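Local coordinates for LPS-assembly lipoprotein LptE (Acinetobacter baumannii, PDB 5TSE) that probably works with LptD to assemble lipopolysaccharide at the outer-membrane surface, and probably binds lipopolysaccharide itself, at residues Val121-Asp124 with Leu125-Ile129; Leu62-Gly65 with Lys66-Val70. All coordinates share one frame; numbering follows the deposited sequence.

Interaction 1: residues Val121-Asp124 with Leu125-Ile129; sequences VIDD and LAQQI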
loop_
_atom_site.group_PDB
_atom_site.type_symbol
_atom_site.label_atom_id
_atom_site.label_comp_id
_atom_site.label_asym_id
_atom_site.label_seq_id
_atom_site.Cartn_x
_atom_site.Cartn_y
_atom_site.Cartn_z
ATOM N N VAL A 121 7.971 -4.228 4.146
ATOM C CA VAL A 121 6.638 -3.717 4.520
ATOM C C VAL A 121 5.956 -3.030 3.336
ATOM O O VAL A 121 4.791 -3.295 3.048
ATOM C CB VAL A 121 6.712 -2.751 5.741
ATOM C CG1 VAL A 121 5.436 -1.927 5.896
ATOM C CG2 VAL A 121 7.030 -3.520 7.028
ATOM N N ILE A 122 6.685 -2.135 2.682
ATOM C CA ILE A 122 6.169 -1.418 1.507
ATOM C C ILE A 122 5.768 -2.419 0.430
ATOM O O ILE A 122 4.656 -2.373 -0.086
ATOM C CB ILE A 122 7.214 -0.432 0.945
ATOM C CG1 ILE A 122 7.405 0.709 1.935
ATOM C CG2 ILE A 122 6.768 0.118 -0.413
ATOM C CD1 ILE A 122 8.509 1.685 1.580
ATOM N N ASP A 123 6.673 -3.338 0.130
ATOM C CA ASP A 123 6.435 -4.381 -0.869
ATOM C C ASP A 123 5.172 -5.182 -0.525
ATOM O O ASP A 123 4.284 -5.330 -1.353
ATOM C CB ASP A 123 7.634 -5.316 -0.930
ATOM C CG ASP A 123 7.561 -6.257 -2.085
ATOM O OD1 ASP A 123 7.593 -5.761 -3.234
ATOM O OD2 ASP A 123 7.502 -7.483 -1.855
ATOM N N ASP A 124 5.104 -5.671 0.714
ATOM C CA ASP A 124 3.960 -6.437 1.234
ATOM C C ASP A 124 2.684 -5.647 0.988
ATOM O O ASP A 124 1.734 -6.155 0.388
ATOM C CB ASP A 124 4.192 -6.709 2.751
ATOM C CG ASP A 124 3.012 -7.457 3.459
ATOM O OD1 ASP A 124 1.855 -7.386 3.008
ATOM O OD2 ASP A 124 3.257 -8.091 4.514
ATOM N N LEU A 125 2.680 -4.386 1.404
ATOM C CA LEU A 125 1.504 -3.547 1.231
ATOM C C LEU A 125 1.158 -3.320 -0.247
ATOM O O LEU A 125 -0.006 -3.344 -0.599
ATOM C CB LEU A 125 1.655 -2.218 1.974
ATOM C CG LEU A 125 0.411 -1.322 1.986
ATOM C CD1 LEU A 125 -0.813 -2.095 2.476
ATOM C CD2 LEU A 125 0.637 -0.098 2.846
ATOM N N ALA A 126 2.157 -3.131 -1.108
ATOM C CA ALA A 126 1.892 -2.952 -2.548
ATOM C C ALA A 126 1.121 -4.159 -3.107
ATOM O O ALA A 126 0.175 -4.004 -3.903
ATOM C CB ALA A 126 3.198 -2.746 -3.320
ATOM N N GLN A 127 1.516 -5.356 -2.661
ATOM C CA GLN A 127 0.879 -6.604 -3.089
ATOM C C GLN A 127 -0.559 -6.707 -2.559
ATOM O O GLN A 127 -1.438 -7.132 -3.299
ATOM C CB GLN A 127 1.733 -7.829 -2.685
ATOM C CG GLN A 127 3.131 -7.807 -3.299
ATOM C CD GLN A 127 3.950 -9.070 -3.040
ATOM O OE1 GLN A 127 3.447 -10.184 -3.139
ATOM N NE2 GLN A 127 5.235 -8.892 -2.750
ATOM N N GLN A 128 -0.814 -6.301 -1.310
ATOM C CA GLN A 128 -2.195 -6.342 -0.768
ATOM C C GLN A 128 -3.119 -5.383 -1.517
ATOM O O GLN A 128 -4.275 -5.703 -1.772
ATOM C CB GLN A 128 -2.280 -5.971 0.719
ATOM C CG GLN A 128 -1.618 -6.909 1.701
ATOM C CD GLN A 128 -1.792 -6.400 3.131
ATOM O OE1 GLN A 128 -2.921 -6.255 3.633
ATOM N NE2 GLN A 128 -0.691 -6.130 3.791
ATOM N N ILE A 129 -2.627 -4.183 -1.799
ATOM C CA ILE A 129 -3.422 -3.194 -2.535
ATOM C C ILE A 129 -3.772 -3.766 -3.894
ATOM O O ILE A 129 -4.917 -3.726 -4.314
ATOM C CB ILE A 129 -2.652 -1.884 -2.748
ATOM C CG1 ILE A 129 -2.410 -1.205 -1.397
ATOM C CG2 ILE A 129 -3.439 -0.949 -3.655
ATOM C CD1 ILE A 129 -1.393 -0.081 -1.442
#

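Interaction 2: residues Leu62-Gly65 with Lys66-Val70; sequences LLNG and KLTEV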
loop_
_atom_site.group_PDB
_atom_site.type_symbol
_atom_site.label_atom_id
_atom_site.label_comp_id
_atom_site.label_asym_id
_atom_site.label_seq_id
_atom_site.Cartn_x
_atom_site.Cartn_y
_atom_site.Cartn_z
ATOM N N LEU A 62 7.447 1.705 19.423
ATOM C CA LEU A 62 8.334 1.092 20.382
ATOM C C LEU A 62 7.369 0.439 21.366
ATOM O O LEU A 62 6.598 1.123 22.024
ATOM C CB LEU A 62 9.233 2.133 21.054
ATOM C CG LEU A 62 10.110 2.905 20.053
ATOM C CD1 LEU A 62 10.921 3.989 20.739
ATOM C CD2 LEU A 62 11.034 1.965 19.284
ATOM N N LEU A 63 7.385 -0.887 21.434
ATOM C CA LEU A 63 6.477 -1.626 22.306
ATOM C C LEU A 63 7.170 -2.336 23.455
ATOM O O LEU A 63 7.957 -3.256 23.246
ATOM C CB LEU A 63 5.706 -2.661 21.495
ATOM C CG LEU A 63 4.801 -2.124 20.392
ATOM C CD1 LEU A 63 4.193 -3.298 19.652
ATOM C CD2 LEU A 63 3.714 -1.197 20.934
ATOM N N ASN A 64 6.833 -1.930 24.674
ATOM C CA ASN A 64 7.400 -2.530 25.870
ATOM C C ASN A 64 6.458 -3.582 26.398
ATOM O O ASN A 64 5.455 -3.275 27.054
ATOM C CB ASN A 64 7.673 -1.450 26.908
ATOM C CG ASN A 64 8.745 -0.470 26.450
ATOM O OD1 ASN A 64 9.769 -0.873 25.897
ATOM N ND2 ASN A 64 8.527 0.814 26.698
ATOM N N GLY A 65 6.749 -4.828 26.061
ATOM C CA GLY A 65 5.962 -5.952 26.541
ATOM C C GLY A 65 6.870 -6.693 27.494
ATOM O O GLY A 65 7.386 -6.111 28.450
ATOM N N LYS A 66 7.080 -7.977 27.225
ATOM C CA LYS A 66 7.981 -8.781 28.025
ATOM C C LYS A 66 9.373 -8.214 27.739
ATOM O O LYS A 66 10.150 -7.931 28.651
ATOM C CB LYS A 66 7.880 -10.257 27.617
ATOM C CG LYS A 66 8.638 -11.232 28.510
ATOM C CD LYS A 66 8.098 -11.256 29.933
ATOM C CE LYS A 66 8.834 -12.283 30.779
ATOM N NZ LYS A 66 8.327 -12.326 32.174
ATOM N N LEU A 67 9.645 -8.022 26.453
ATOM C CA LEU A 67 10.889 -7.441 25.968
ATOM C C LEU A 67 10.546 -6.163 25.199
ATOM O O LEU A 67 9.366 -5.870 24.978
ATOM C CB LEU A 67 11.631 -8.453 25.083
ATOM C CG LEU A 67 10.938 -9.078 23.851
ATOM C CD1 LEU A 67 10.725 -8.084 22.717
ATOM C CD2 LEU A 67 11.770 -10.263 23.356
ATOM N N THR A 68 11.570 -5.409 24.801
ATOM C CA THR A 68 11.389 -4.169 24.049
ATOM C C THR A 68 11.391 -4.486 22.555
ATOM O O THR A 68 12.322 -5.088 22.057
ATOM C CB THR A 68 12.488 -3.148 24.382
ATOM O OG1 THR A 68 12.463 -2.881 25.784
ATOM C CG2 THR A 68 12.263 -1.838 23.628
ATOM N N GLU A 69 10.361 -4.031 21.848
ATOM C CA GLU A 69 10.189 -4.326 20.433
ATOM C C GLU A 69 9.946 -3.108 19.525
ATOM O O GLU A 69 9.100 -2.258 19.821
ATOM C CB GLU A 69 9.016 -5.302 20.328
ATOM C CG GLU A 69 8.560 -5.657 18.927
ATOM C CD GLU A 69 7.568 -6.810 18.927
ATOM O OE1 GLU A 69 7.876 -7.853 19.550
ATOM O OE2 GLU A 69 6.511 -6.700 18.270
ATOM N N VAL A 70 10.684 -3.046 18.420
ATOM C CA VAL A 70 10.530 -1.980 17.431
ATOM C C VAL A 70 9.660 -2.505 16.297
ATOM O O VAL A 70 10.063 -3.429 15.607
ATOM C CB VAL A 70 11.878 -1.532 16.839
ATOM C CG1 VAL A 70 11.665 -0.491 15.742
ATOM C CG2 VAL A 70 12.774 -0.967 17.928
#

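Interaction 1: residues Val121-Asp124 with Leu125-Ile129
D123 with Q127 and D124 with Q128 are two i to i+4 acid-amide pairs on one alpha helix, whose turn here is carried by backbone bonds from L125 N to V121 O through Q128 N to D124 O. The tight side holds V121, L125 and A126. L125 CB rests 3.5 Å from V121 O, and the L125 side chain packs on L74 and V76 of strand 68-81 and on L94 of strand 92-101. A126 CB lies 3.4 Å from D123 O and touches Q30 and Y34 of helix 25-37. The two polar pairs are partly exposed to solvent, and the D123-Q127 one is the looser. Q127 NE2 reaches D123 OD2 at 2.8 Å, but the bond is weak, bent to 125° at the hydrogen, with carboxylate and amide planes 76° apart; the firmer partner of D123 is Y34 OH, bound by OD1. In D124, CG stands anti to the backbone N (chi1 177°), which lays the carboxylate along the helix toward Q128. R98 NH1 forms a salt bridge with D124 OD2, and T95 O also accepts from Q128 NE2. That same NE2 meets D124 OD1 at 2.9 Å, coming from above the carboxylate plane.

Interaction 2: residues Leu62-Gly65 with Lys66-Val70
L63 and E69 face each other as an antiparallel hydrogen-bonded pair and grip each other twice through the backbone. L63 N gives a nearly straight bond (177°) to E69 O at 2.7 Å, while E69 N returns one to L63 O at 2.9 Å. E69 O takes a second, softer contact from L62 CA, 3.5 Å away. The pairs on either side, L62 with V70 and N64 with T68, are non-hydrogen-bonded, and there the side chains make the contact across the strands. L62 and V70 run side by side on one face, with CD2 of L62 touching CG2 of V70 at 3.7 Å. On that same face N64 lies alongside T68: OD1 of N64 is 3.4 Å from T68 OG1, a weak hydrogen bond, and 3.5 Å from T68 CG2, so the amide oxygen sits over both branches. T68 offers both because OG1 stands beside its own backbone N (chi1 -58°) and CG2 is anti to it. L63 and E69 occupy the other face, where the E69 chain extends outward and OE2 makes a weak hydrogen bond to S99 OG. Beyond N64 and T68 the strands are closed by G65 N, which bonds L67 O at 3.0 Å, while K66, in a helical backbone conformation, turns the chain. K66 and L67 are exposed at this tip. Outward on the far side of strand 68-81, T68 and V70 bond through the backbone to Y102 and Y100, which ties the start of strand 68-81 to Y100 in strand 92-101 and to Y102 just beyond it. The arrangement is the tip of a beta hairpin, strands 49-64 and 68-81 joined by a short three-residue connection, G65 to L67.

In the fold
From the N terminus, the chain passes through strand 15-19, helix 25-37 and strand 41-42 before strand 49-64 runs out to interaction 2. There the turn sends it back along strand 68-81, then through strand 92-101 to helix 110-134, on which interaction 1 lies. The two contacts are therefore in series and neither nest nor cross; interaction 2 closes the short hairpin turn, whereas interaction 1 stays within one helix and closes no loop. Their centres are 24 Å apart, with nearest atoms about 9 Å apart and no touch. Strand 68-81 connects them: interaction 2 marks its beginning at the sheet's far end, while farther along the same strand packs under the helix of interaction 1, which also joins strand 92-101 and helix 25-37.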